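Local coordinates for putative transcriptional regulator protein, LacI family (Rhizobium etli, PDB 3MIZ), which probably acts as a LacI-family transcriptional repressor, binding regulatory DNA and sensing a small molecule through its periplasmic-binding-protein-like region, at residues 132-143 / 166-177; 182-193 / 211-221. All coordinates share one frame; numbering follows the deposited sequence.

In the fold
Contact 1 and contact 2 belong to successive layers of one alpha/beta domain. Contact 1 pairs neighbouring parallel strands of its sheet, and contact 2 packs two helices together over one face of that sheet; their centres lie about 13 Å apart. Ile137 joins the layers, touching Ala188, Met191 and Ile212. At the seam Tyr183, just ahead of helix 184-192, hands its backbone N to Gly172 O (2.9 Å) and its OH to Asp174 OD2 (2.6 Å), both probable hydrogen bonds. Helix 144-160 packs on the other face, beside Ile134, Tyr136 and Arg138. Only contact 2 touches the second subunit.

Contact 1 (132-143 / 166-177); sequences RRIGYIRLNPIL and DLSISLGMDGPV
Over one face of the Arg138 guanidinium sits a methyl of Leu171, CD2, 3.5 Å from CZ and offset toward the rim, while the edge of the Tyr136 ring meets CG of Arg138 in its plane. A bend at chi3 (61°) turns the arginine chain so that its flat end lies against Leu171. The same CD2 is pressed tightly on Pro141 CG, at 3.3 Å. Beneath these side chains the backbones pair in parallel, with Tyr136 N to Ser168 O (2.8 Å) and Arg138 N to Ser170 O (2.8 Å) among the rungs. Beyond the strand Asn140 takes over: its ND2 gives an almost straight bond (173°) to Gly175 O at 2.9 Å, and also bonds Glu180. Gly175 O lies in the Asn140 amide plane, while ND2 stands above the plane of the Gly175 carbonyl. Asn140 OD1 accepts from Ile142 N in an Asx turn, and a water links OD1 to Gly175 N. Replacing Asn140 with an alanine would probably leave Gly175 O without its amide donor and the turn without its side-chain acceptor. Strands 134-138 and 167-174, joined through helix 144-160, form the beta-alpha-beta crossover characteristic of periplasmic-binding-protein-like domains.

Contact 2 (182-193 / 211-221); sequences NYVFAAATEMLK and QIYIAAMALGL
Asn182 OD1 is gripped from opposite faces of its plane by two donors, Gln211 NE2 at 3.0 Å and Val184 N at 3.2 Å. The second bond makes an Asx turn at the start of helix 184-192; the first comes from the neighbouring helix, with OD1 close to the plane of the glutamine amide. Gln211 also uses its other end: OE1 receives Phe185 N (2.9 Å), a donor well above its carbonyl plane. Extended beyond CG (chi2 -174°), the glutamine thus accepts from the first turn of helix 184-192 through OE1 and donates through NE2 to Asn182 just ahead of it, its CD against Val184 CB.

Farther along, the segments cross at -43° with axes 8.3 Å apart, a closeness that suits the small Ala188 and Ala215, whose CB atoms meet at 3.8 Å. Phe185 brings its ring edge to the carbonyl carbon of Ile214, while Thr189 OG1 stands over the centre of one face, donating to Phe185 O; a water ties that hydroxyl to Ala215 O. Toward the end of helix 184-192, Leu192 sets CD1 on Ala216 CA (3.7 Å) and CB on CD1 of Leu219. A Schellman motif with Gly220 as C-prime closes helix 206-217.

Lys243 of the second subunit packs on Phe185 and Gln211. The chemistry is therefore divided: amide bonds tie Gln211, midway along helix 206-217, to the start of helix 184-192, and apolar packing carries most of the rest, with one water bridge between Thr189 and Ala215.

Contact 1 (132-143 / 166-177)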
loop_
_atom_site.group_PDB
_atom_site.type_symbol
_atom_site.label_atom_id
_atom_site.label_comp_id
_atom_site.label_asym_id
_atom_site.label_seq_id
_atom_site.Cartn_x
_atom_site.Cartn_y
_atom_site.Cartn_z
ATOM N N ARG A 132 23.207 -21.980 -9.854
ATOM C CA ARG A 132 24.586 -21.526 -9.972
ATOM C C ARG A 132 24.705 -20.292 -10.859
ATOM O O ARG A 132 25.697 -19.563 -10.787
ATOM C CB ARG A 132 25.447 -22.668 -10.516
ATOM C CG ARG A 132 25.383 -23.942 -9.670
ATOM C CD ARG A 132 26.184 -23.807 -8.388
ATOM N NE ARG A 132 26.211 -25.038 -7.596
ATOM C CZ ARG A 132 25.313 -25.356 -6.669
ATOM N NH1 ARG A 132 24.302 -24.535 -6.412
ATOM N NH2 ARG A 132 25.429 -26.493 -5.984
ATOM N N ARG A 133 23.703 -20.081 -11.708
ATOM C CA ARG A 133 23.646 -18.902 -12.569
ATOM C C ARG A 133 22.463 -18.127 -11.986
ATOM O O ARG A 133 21.307 -18.461 -12.254
ATOM C CB ARG A 133 23.335 -19.280 -14.018
ATOM C CG ARG A 133 24.397 -20.096 -14.727
ATOM C CD ARG A 133 23.943 -20.383 -16.153
ATOM N NE ARG A 133 24.960 -21.063 -16.952
ATOM C CZ ARG A 133 24.780 -21.444 -18.213
ATOM N NH1 ARG A 133 23.622 -21.215 -18.817
ATOM N NH2 ARG A 133 25.757 -22.054 -18.871
ATOM N N ILE A 134 22.752 -17.108 -11.181
ATOM C CA ILE A 134 21.702 -16.330 -10.526
ATOM C C ILE A 134 21.624 -14.883 -10.992
ATOM O O ILE A 134 22.647 -14.232 -11.201
ATOM C CB ILE A 134 21.917 -16.303 -8.994
ATOM C CG1 ILE A 134 22.176 -17.717 -8.470
ATOM C CG2 ILE A 134 20.708 -15.673 -8.311
ATOM C CD1 ILE A 134 21.015 -18.638 -8.636
ATOM N N GLY A 135 20.399 -14.385 -11.145
ATOM C CA GLY A 135 20.208 -13.008 -11.557
ATOM C C GLY A 135 19.722 -12.194 -10.373
ATOM O O GLY A 135 19.119 -12.731 -9.446
ATOM N N TYR A 136 19.997 -10.895 -10.388
ATOM C CA TYR A 136 19.564 -10.014 -9.314
ATOM C C TYR A 136 19.211 -8.666 -9.938
ATOM O O TYR A 136 20.058 -8.020 -10.553
ATOM C CB TYR A 136 20.685 -9.831 -8.280
ATOM C CG TYR A 136 20.249 -9.077 -7.043
ATOM C CD1 TYR A 136 19.761 -9.753 -5.920
ATOM C CD2 TYR A 136 20.245 -7.682 -7.022
ATOM C CE1 TYR A 136 19.270 -9.052 -4.807
ATOM C CE2 TYR A 136 19.754 -6.973 -5.921
ATOM C CZ TYR A 136 19.265 -7.665 -4.821
ATOM O OH TYR A 136 18.743 -6.967 -3.757
ATOM N N ILE A 137 17.953 -8.257 -9.812
ATOM C CA ILE A 137 17.533 -6.974 -10.352
ATOM C C ILE A 137 17.386 -6.037 -9.158
ATOM O O ILE A 137 16.536 -6.232 -8.274
ATOM C CB ILE A 137 16.228 -7.109 -11.156
ATOM C CG1 ILE A 137 16.425 -8.140 -12.276
ATOM C CG2 ILE A 137 15.869 -5.782 -11.788
ATOM C CD1 ILE A 137 15.232 -8.285 -13.201
ATOM N N ARG A 138 18.265 -5.039 -9.137
ATOM C CA ARG A 138 18.377 -4.058 -8.064
ATOM C C ARG A 138 17.270 -3.050 -7.814
ATOM O O ARG A 138 16.729 -2.436 -8.735
ATOM C CB ARG A 138 19.679 -3.266 -8.244
ATOM C CG ARG A 138 20.930 -4.124 -8.297
ATOM C CD ARG A 138 22.123 -3.303 -8.754
ATOM N NE ARG A 138 22.412 -2.199 -7.838
ATOM C CZ ARG A 138 23.361 -1.291 -8.051
ATOM N NH1 ARG A 138 24.104 -1.355 -9.147
ATOM N NH2 ARG A 138 23.583 -0.335 -7.158
ATOM N N LEU A 139 16.969 -2.875 -6.533
ATOM C CA LEU A 139 15.994 -1.896 -6.082
ATOM C C LEU A 139 16.751 -0.563 -6.150
ATOM O O LEU A 139 17.986 -0.551 -6.231
ATOM C CB LEU A 139 15.595 -2.203 -4.633
ATOM C CG LEU A 139 14.632 -1.267 -3.897
ATOM C CD1 LEU A 139 13.274 -1.266 -4.569
ATOM C CD2 LEU A 139 14.503 -1.726 -2.450
ATOM N N ASN A 140 16.012 0.543 -6.125
ATOM C CA ASN A 140 16.587 1.891 -6.182
ATOM C C ASN A 140 17.867 2.004 -5.351
ATOM O O ASN A 140 17.828 1.870 -4.133
ATOM C CB ASN A 140 15.568 2.913 -5.669
ATOM C CG ASN A 140 15.907 4.335 -6.088
ATOM O OD1 ASN A 140 17.078 4.698 -6.208
ATOM N ND2 ASN A 140 14.882 5.146 -6.298
ATOM N N PRO A 141 19.017 2.262 -6.001
ATOM C CA PRO A 141 20.321 2.393 -5.329
ATOM C C PRO A 141 20.403 3.466 -4.244
ATOM O O PRO A 141 21.288 3.421 -3.384
ATOM C CB PRO A 141 21.282 2.680 -6.482
ATOM C CG PRO A 141 20.644 2.000 -7.634
ATOM C CD PRO A 141 19.178 2.343 -7.463
ATOM N N ILE A 142 19.492 4.434 -4.279
ATOM C CA ILE A 142 19.495 5.490 -3.272
ATOM C C ILE A 142 19.098 4.907 -1.920
ATOM O O ILE A 142 19.437 5.446 -0.864
ATOM C CB ILE A 142 18.505 6.623 -3.637
ATOM C CG1 ILE A 142 18.655 7.782 -2.647
ATOM C CG2 ILE A 142 17.081 6.103 -3.602
ATOM C CD1 ILE A 142 17.785 8.992 -2.971
ATOM N N LEU A 143 18.378 3.793 -1.963
ATOM C CA LEU A 143 17.924 3.132 -0.758
ATOM C C LEU A 143 19.021 2.328 -0.086
ATOM O O LEU A 143 19.657 1.474 -0.712
ATOM C CB LEU A 143 16.740 2.217 -1.079
ATOM C CG LEU A 143 15.470 2.944 -1.530
ATOM C CD1 LEU A 143 14.376 1.940 -1.842
ATOM C CD2 LEU A 143 15.022 3.886 -0.421
ATOM N N ASP A 166 29.086 -15.723 -13.001
ATOM C CA ASP A 166 27.919 -16.597 -12.936
ATOM C C ASP A 166 26.678 -15.778 -12.603
ATOM O O ASP A 166 25.552 -16.284 -12.653
ATOM C CB ASP A 166 28.099 -17.674 -11.866
ATOM C CG ASP A 166 29.308 -18.551 -12.116
ATOM O OD1 ASP A 166 29.500 -18.979 -13.275
ATOM O OD2 ASP A 166 30.056 -18.814 -11.151
ATOM N N LEU A 167 26.886 -14.509 -12.267
ATOM C CA LEU A 167 25.775 -13.641 -11.908
ATOM C C LEU A 167 25.335 -12.691 -13.018
ATOM O O LEU A 167 26.105 -12.346 -13.916
ATOM C CB LEU A 167 26.127 -12.811 -10.666
ATOM C CG LEU A 167 26.530 -13.445 -9.325
ATOM C CD1 LEU A 167 25.880 -14.813 -9.147
ATOM C CD2 LEU A 167 28.026 -13.562 -9.257
ATOM N N SER A 168 24.071 -12.288 -12.945
ATOM C CA SER A 168 23.487 -11.339 -13.882
ATOM C C SER A 168 22.872 -10.265 -12.995
ATOM O O SER A 168 21.766 -10.437 -12.486
ATOM C CB SER A 168 22.388 -11.987 -14.731
ATOM O OG SER A 168 22.920 -12.768 -15.786
ATOM N N ILE A 169 23.596 -9.166 -12.802
ATOM C CA ILE A 169 23.114 -8.084 -11.957
ATOM C C ILE A 169 22.742 -6.880 -12.808
ATOM O O ILE A 169 23.508 -6.456 -13.667
ATOM C CB ILE A 169 24.185 -7.681 -10.916
ATOM C CG1 ILE A 169 24.602 -8.916 -10.117
ATOM C CG2 ILE A 169 23.625 -6.607 -9.975
ATOM C CD1 ILE A 169 25.724 -8.687 -9.118
ATOM N N SER A 170 21.552 -6.340 -12.577
ATOM C CA SER A 170 21.091 -5.189 -13.346
ATOM C C SER A 170 20.251 -4.252 -12.498
ATOM O O SER A 170 19.608 -4.678 -11.542
ATOM C CB SER A 170 20.240 -5.654 -14.533
ATOM O OG SER A 170 20.906 -6.646 -15.305
ATOM N N LEU A 171 20.265 -2.968 -12.846
ATOM C CA LEU A 171 19.437 -1.999 -12.144
ATOM C C LEU A 171 18.042 -2.172 -12.720
ATOM O O LEU A 171 17.890 -2.519 -13.895
ATOM C CB LEU A 171 19.903 -0.566 -12.420
ATOM C CG LEU A 171 21.187 -0.088 -11.748
ATOM C CD1 LEU A 171 21.559 1.292 -12.289
ATOM C CD2 LEU A 171 20.983 -0.045 -10.246
ATOM N N GLY A 172 17.024 -1.937 -11.902
ATOM C CA GLY A 172 15.662 -2.054 -12.383
ATOM C C GLY A 172 14.971 -0.704 -12.333
ATOM O O GLY A 172 13.915 -0.509 -12.925
HETATM N N MSE A 173 15.580 0.245 -11.630
HETATM C CA MSE A 173 14.987 1.564 -11.501
HETATM C C MSE A 173 15.981 2.541 -10.910
HETATM O O MSE A 173 17.010 2.148 -10.362
HETATM C CB MSE A 173 13.793 1.493 -10.565
HETATM C CG MSE A 173 14.238 1.198 -9.155
HETATM SE SE MSE A 173 12.777 1.119 -7.938
HETATM C CE MSE A 173 12.014 -0.581 -8.497
ATOM N N ASP A 174 15.643 3.819 -11.002
ATOM C CA ASP A 174 16.475 4.880 -10.457
ATOM C C ASP A 174 15.656 6.156 -10.408
ATOM O O ASP A 174 14.592 6.241 -11.010
ATOM C CB ASP A 174 17.738 5.076 -11.303
ATOM C CG ASP A 174 17.434 5.318 -12.770
ATOM O OD1 ASP A 174 16.699 6.276 -13.085
ATOM O OD2 ASP A 174 17.947 4.553 -13.610
ATOM N N GLY A 175 16.150 7.149 -9.681
ATOM C CA GLY A 175 15.422 8.396 -9.574
ATOM C C GLY A 175 14.854 8.579 -8.180
ATOM O O GLY A 175 15.204 7.828 -7.263
ATOM N N PRO A 176 13.973 9.571 -7.984
ATOM C CA PRO A 176 13.370 9.829 -6.673
ATOM C C PRO A 176 12.531 8.639 -6.209
ATOM O O PRO A 176 11.739 8.099 -6.976
ATOM C CB PRO A 176 12.503 11.066 -6.924
ATOM C CG PRO A 176 13.175 11.734 -8.110
ATOM C CD PRO A 176 13.517 10.559 -8.977
ATOM N N VAL A 177 12.710 8.235 -4.955
ATOM C CA VAL A 177 11.950 7.118 -4.400
ATOM C C VAL A 177 10.454 7.394 -4.530
ATOM O O VAL A 177 9.982 8.479 -4.190
ATOM C CB VAL A 177 12.289 6.901 -2.909
ATOM C CG1 VAL A 177 11.465 5.752 -2.348
ATOM C CG2 VAL A 177 13.774 6.607 -2.752
HETATM O O HOH W 1 18.016 -0.211 -9.729
HETATM O O HOH W 2 18.211 6.442 -8.027
#

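Contact 2 (182-193 / 211-221)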
loop_
_atom_site.group_PDB
_atom_site.type_symbol
_atom_site.label_atom_id
_atom_site.label_comp_id
_atom_site.label_asym_id
_atom_site.label_seq_id
_atom_site.Cartn_x
_atom_site.Cartn_y
_atom_site.Cartn_z
ATOM N N ASN A 182 11.191 3.640 -14.002
ATOM C CA ASN A 182 11.125 2.202 -13.759
ATOM C C ASN A 182 11.186 1.335 -15.019
ATOM O O ASN A 182 10.345 1.448 -15.902
ATOM C CB ASN A 182 9.851 1.916 -12.959
ATOM C CG ASN A 182 9.739 0.469 -12.532
ATOM O OD1 ASN A 182 9.760 -0.435 -13.369
ATOM N ND2 ASN A 182 9.611 0.241 -11.224
ATOM N N TYR A 183 12.188 0.461 -15.085
ATOM C CA TYR A 183 12.368 -0.408 -16.249
ATOM C C TYR A 183 12.635 -1.858 -15.858
ATOM O O TYR A 183 13.426 -2.549 -16.511
ATOM C CB TYR A 183 13.527 0.108 -17.119
ATOM C CG TYR A 183 14.721 0.614 -16.332
ATOM C CD1 TYR A 183 14.750 1.918 -15.843
ATOM C CD2 TYR A 183 15.812 -0.217 -16.051
ATOM C CE1 TYR A 183 15.828 2.389 -15.089
ATOM C CE2 TYR A 183 16.898 0.245 -15.298
ATOM C CZ TYR A 183 16.895 1.553 -14.819
ATOM O OH TYR A 183 17.949 2.029 -14.062
ATOM N N VAL A 184 11.966 -2.322 -14.806
ATOM C CA VAL A 184 12.158 -3.690 -14.327
ATOM C C VAL A 184 11.796 -4.720 -15.397
ATOM O O VAL A 184 12.566 -5.643 -15.660
ATOM C CB VAL A 184 11.312 -3.965 -13.052
ATOM C CG1 VAL A 184 11.601 -5.356 -12.532
ATOM C CG2 VAL A 184 11.631 -2.922 -11.971
ATOM N N PHE A 185 10.629 -4.560 -16.015
ATOM C CA PHE A 185 10.193 -5.496 -17.054
ATOM C C PHE A 185 11.225 -5.610 -18.180
ATOM O O PHE A 185 11.594 -6.718 -18.595
ATOM C CB PHE A 185 8.856 -5.044 -17.651
ATOM C CG PHE A 185 8.363 -5.924 -18.768
ATOM C CD1 PHE A 185 7.764 -7.153 -18.496
ATOM C CD2 PHE A 185 8.525 -5.535 -20.097
ATOM C CE1 PHE A 185 7.337 -7.981 -19.524
ATOM C CE2 PHE A 185 8.101 -6.357 -21.139
ATOM C CZ PHE A 185 7.505 -7.586 -20.853
ATOM N N ALA A 186 11.677 -4.461 -18.675
ATOM C CA ALA A 186 12.649 -4.424 -19.763
ATOM C C ALA A 186 13.980 -5.040 -19.361
ATOM O O ALA A 186 14.612 -5.733 -20.159
ATOM C CB ALA A 186 12.857 -2.982 -20.241
ATOM N N ALA A 187 14.405 -4.794 -18.126
ATOM C CA ALA A 187 15.664 -5.341 -17.641
ATOM C C ALA A 187 15.575 -6.858 -17.483
ATOM O O ALA A 187 16.498 -7.578 -17.850
ATOM C CB ALA A 187 16.038 -4.699 -16.313
ATOM N N ALA A 188 14.461 -7.337 -16.940
ATOM C CA ALA A 188 14.260 -8.772 -16.732
ATOM C C ALA A 188 14.150 -9.497 -18.065
ATOM O O ALA A 188 14.578 -10.643 -18.203
ATOM C CB ALA A 188 13.001 -9.011 -15.910
ATOM N N THR A 189 13.557 -8.832 -19.043
ATOM C CA THR A 189 13.400 -9.433 -20.358
ATOM C C THR A 189 14.770 -9.631 -21.008
ATOM O O THR A 189 15.066 -10.702 -21.538
ATOM C CB THR A 189 12.508 -8.559 -21.252
ATOM O OG1 THR A 189 11.170 -8.583 -20.736
ATOM C CG2 THR A 189 12.496 -9.086 -22.690
ATOM N N GLU A 190 15.605 -8.600 -20.952
ATOM C CA GLU A 190 16.949 -8.675 -21.517
ATOM C C GLU A 190 17.736 -9.788 -20.839
ATOM O O GLU A 190 18.419 -10.576 -21.498
ATOM C CB GLU A 190 17.670 -7.336 -21.324
ATOM C CG GLU A 190 19.058 -7.254 -21.954
ATOM C CD GLU A 190 19.050 -7.544 -23.448
ATOM O OE1 GLU A 190 18.176 -7.002 -24.162
ATOM O OE2 GLU A 190 19.927 -8.310 -23.910
HETATM N N MSE A 191 17.621 -9.852 -19.515
HETATM C CA MSE A 191 18.316 -10.846 -18.709
HETATM C C MSE A 191 17.909 -12.279 -19.052
HETATM O O MSE A 191 18.744 -13.185 -19.101
HETATM C CB MSE A 191 18.032 -10.577 -17.227
HETATM C CG MSE A 191 18.760 -11.478 -16.258
HETATM SE SE MSE A 191 18.308 -11.031 -14.418
HETATM C CE MSE A 191 19.288 -9.362 -14.290
ATOM N N LEU A 192 16.620 -12.478 -19.292
ATOM C CA LEU A 192 16.101 -13.805 -19.603
ATOM C C LEU A 192 16.317 -14.218 -21.058
ATOM O O LEU A 192 16.153 -15.390 -21.413
ATOM C CB LEU A 192 14.613 -13.862 -19.260
ATOM C CG LEU A 192 14.298 -13.851 -17.758
ATOM C CD1 LEU A 192 12.819 -13.532 -17.520
ATOM C CD2 LEU A 192 14.666 -15.204 -17.164
ATOM N N LYS A 193 16.675 -13.258 -21.903
ATOM C CA LYS A 193 16.910 -13.558 -23.308
ATOM C C LYS A 193 18.382 -13.850 -23.563
ATOM O O LYS A 193 18.766 -14.217 -24.671
ATOM C CB LYS A 193 16.438 -12.405 -24.196
ATOM C CG LYS A 193 14.921 -12.335 -24.331
ATOM C CD LYS A 193 14.486 -11.397 -25.444
ATOM C CE LYS A 193 14.880 -9.958 -25.161
ATOM N NZ LYS A 193 14.365 -9.034 -26.213
ATOM N N GLN A 211 6.712 -7.515 -12.276
ATOM C CA GLN A 211 7.225 -7.310 -13.633
ATOM C C GLN A 211 8.104 -8.450 -14.131
ATOM O O GLN A 211 8.126 -8.738 -15.335
ATOM C CB GLN A 211 8.001 -5.993 -13.711
ATOM C CG GLN A 211 7.120 -4.780 -13.456
ATOM C CD GLN A 211 7.849 -3.477 -13.683
ATOM O OE1 GLN A 211 8.328 -3.205 -14.790
ATOM N NE2 GLN A 211 7.939 -2.661 -12.639
ATOM N N ILE A 212 8.829 -9.090 -13.214
ATOM C CA ILE A 212 9.702 -10.210 -13.565
ATOM C C ILE A 212 8.854 -11.455 -13.893
ATOM O O ILE A 212 9.206 -12.249 -14.765
ATOM C CB ILE A 212 10.687 -10.517 -12.408
ATOM C CG1 ILE A 212 11.517 -9.261 -12.105
ATOM C CG2 ILE A 212 11.626 -11.662 -12.800
ATOM C CD1 ILE A 212 12.404 -9.366 -10.890
ATOM N N TYR A 213 7.745 -11.635 -13.182
ATOM C CA TYR A 213 6.861 -12.772 -13.457
ATOM C C TYR A 213 6.316 -12.612 -14.869
ATOM O O TYR A 213 6.308 -13.558 -15.656
ATOM C CB TYR A 213 5.676 -12.793 -12.484
ATOM C CG TYR A 213 5.847 -13.705 -11.287
ATOM C CD1 TYR A 213 6.933 -13.569 -10.423
ATOM C CD2 TYR A 213 4.880 -14.667 -10.987
ATOM C CE1 TYR A 213 7.051 -14.365 -9.283
ATOM C CE2 TYR A 213 4.984 -15.463 -9.849
ATOM C CZ TYR A 213 6.069 -15.308 -9.003
ATOM O OH TYR A 213 6.160 -16.079 -7.867
ATOM N N ILE A 214 5.850 -11.406 -15.179
ATOM C CA ILE A 214 5.279 -11.124 -16.491
ATOM C C ILE A 214 6.335 -11.234 -17.588
ATOM O O ILE A 214 6.065 -11.766 -18.667
ATOM C CB ILE A 214 4.611 -9.729 -16.514
ATOM C CG1 ILE A 214 3.470 -9.705 -15.476
ATOM C CG2 ILE A 214 4.063 -9.416 -17.909
ATOM C CD1 ILE A 214 2.695 -8.424 -15.439
ATOM N N ALA A 215 7.538 -10.745 -17.304
ATOM C CA ALA A 215 8.621 -10.828 -18.274
ATOM C C ALA A 215 8.901 -12.298 -18.621
ATOM O O ALA A 215 9.034 -12.657 -19.786
ATOM C CB ALA A 215 9.875 -10.177 -17.705
ATOM N N ALA A 216 8.983 -13.146 -17.603
ATOM C CA ALA A 216 9.259 -14.565 -17.825
ATOM C C ALA A 216 8.136 -15.277 -18.583
ATOM O O ALA A 216 8.394 -15.994 -19.559
ATOM C CB ALA A 216 9.516 -15.259 -16.491
HETATM N N MSE A 217 6.896 -15.087 -18.139
HETATM C CA MSE A 217 5.754 -15.729 -18.790
HETATM C C MSE A 217 5.556 -15.242 -20.223
HETATM O O MSE A 217 5.121 -16.003 -21.094
HETATM C CB MSE A 217 4.478 -15.492 -17.975
HETATM C CG MSE A 217 4.527 -16.109 -16.598
HETATM SE SE MSE A 217 2.939 -15.744 -15.553
HETATM C CE MSE A 217 1.827 -17.192 -16.225
ATOM N N ALA A 218 5.886 -13.980 -20.469
ATOM C CA ALA A 218 5.742 -13.410 -21.798
ATOM C C ALA A 218 6.715 -14.063 -22.779
ATOM O O ALA A 218 6.569 -13.918 -23.996
ATOM C CB ALA A 218 5.976 -11.902 -21.750
ATOM N N LEU A 219 7.704 -14.776 -22.247
ATOM C CA LEU A 219 8.699 -15.459 -23.076
ATOM C C LEU A 219 8.440 -16.962 -23.087
ATOM O O LEU A 219 9.266 -17.739 -23.566
ATOM C CB LEU A 219 10.118 -15.193 -22.552
ATOM C CG LEU A 219 10.665 -13.767 -22.653
ATOM C CD1 LEU A 219 11.988 -13.684 -21.896
ATOM C CD2 LEU A 219 10.858 -13.382 -24.111
ATOM N N GLY A 220 7.296 -17.361 -22.539
ATOM C CA GLY A 220 6.934 -18.766 -22.504
ATOM C C GLY A 220 7.583 -19.572 -21.398
ATOM O O GLY A 220 7.483 -20.800 -21.383
ATOM N N LEU A 221 8.253 -18.902 -20.466
ATOM C CA LEU A 221 8.901 -19.611 -19.368
ATOM C C LEU A 221 7.918 -19.858 -18.225
ATOM O O LEU A 221 7.087 -19.001 -17.920
ATOM C CB LEU A 221 10.101 -18.808 -18.854
ATOM C CG LEU A 221 11.236 -18.602 -19.866
ATOM C CD1 LEU A 221 12.291 -17.666 -19.291
ATOM C CD2 LEU A 221 11.850 -19.953 -20.212
HETATM O O HOH W 3 8.798 -1.000 -16.181
HETATM O O HOH W 4 9.451 -10.608 -21.520
#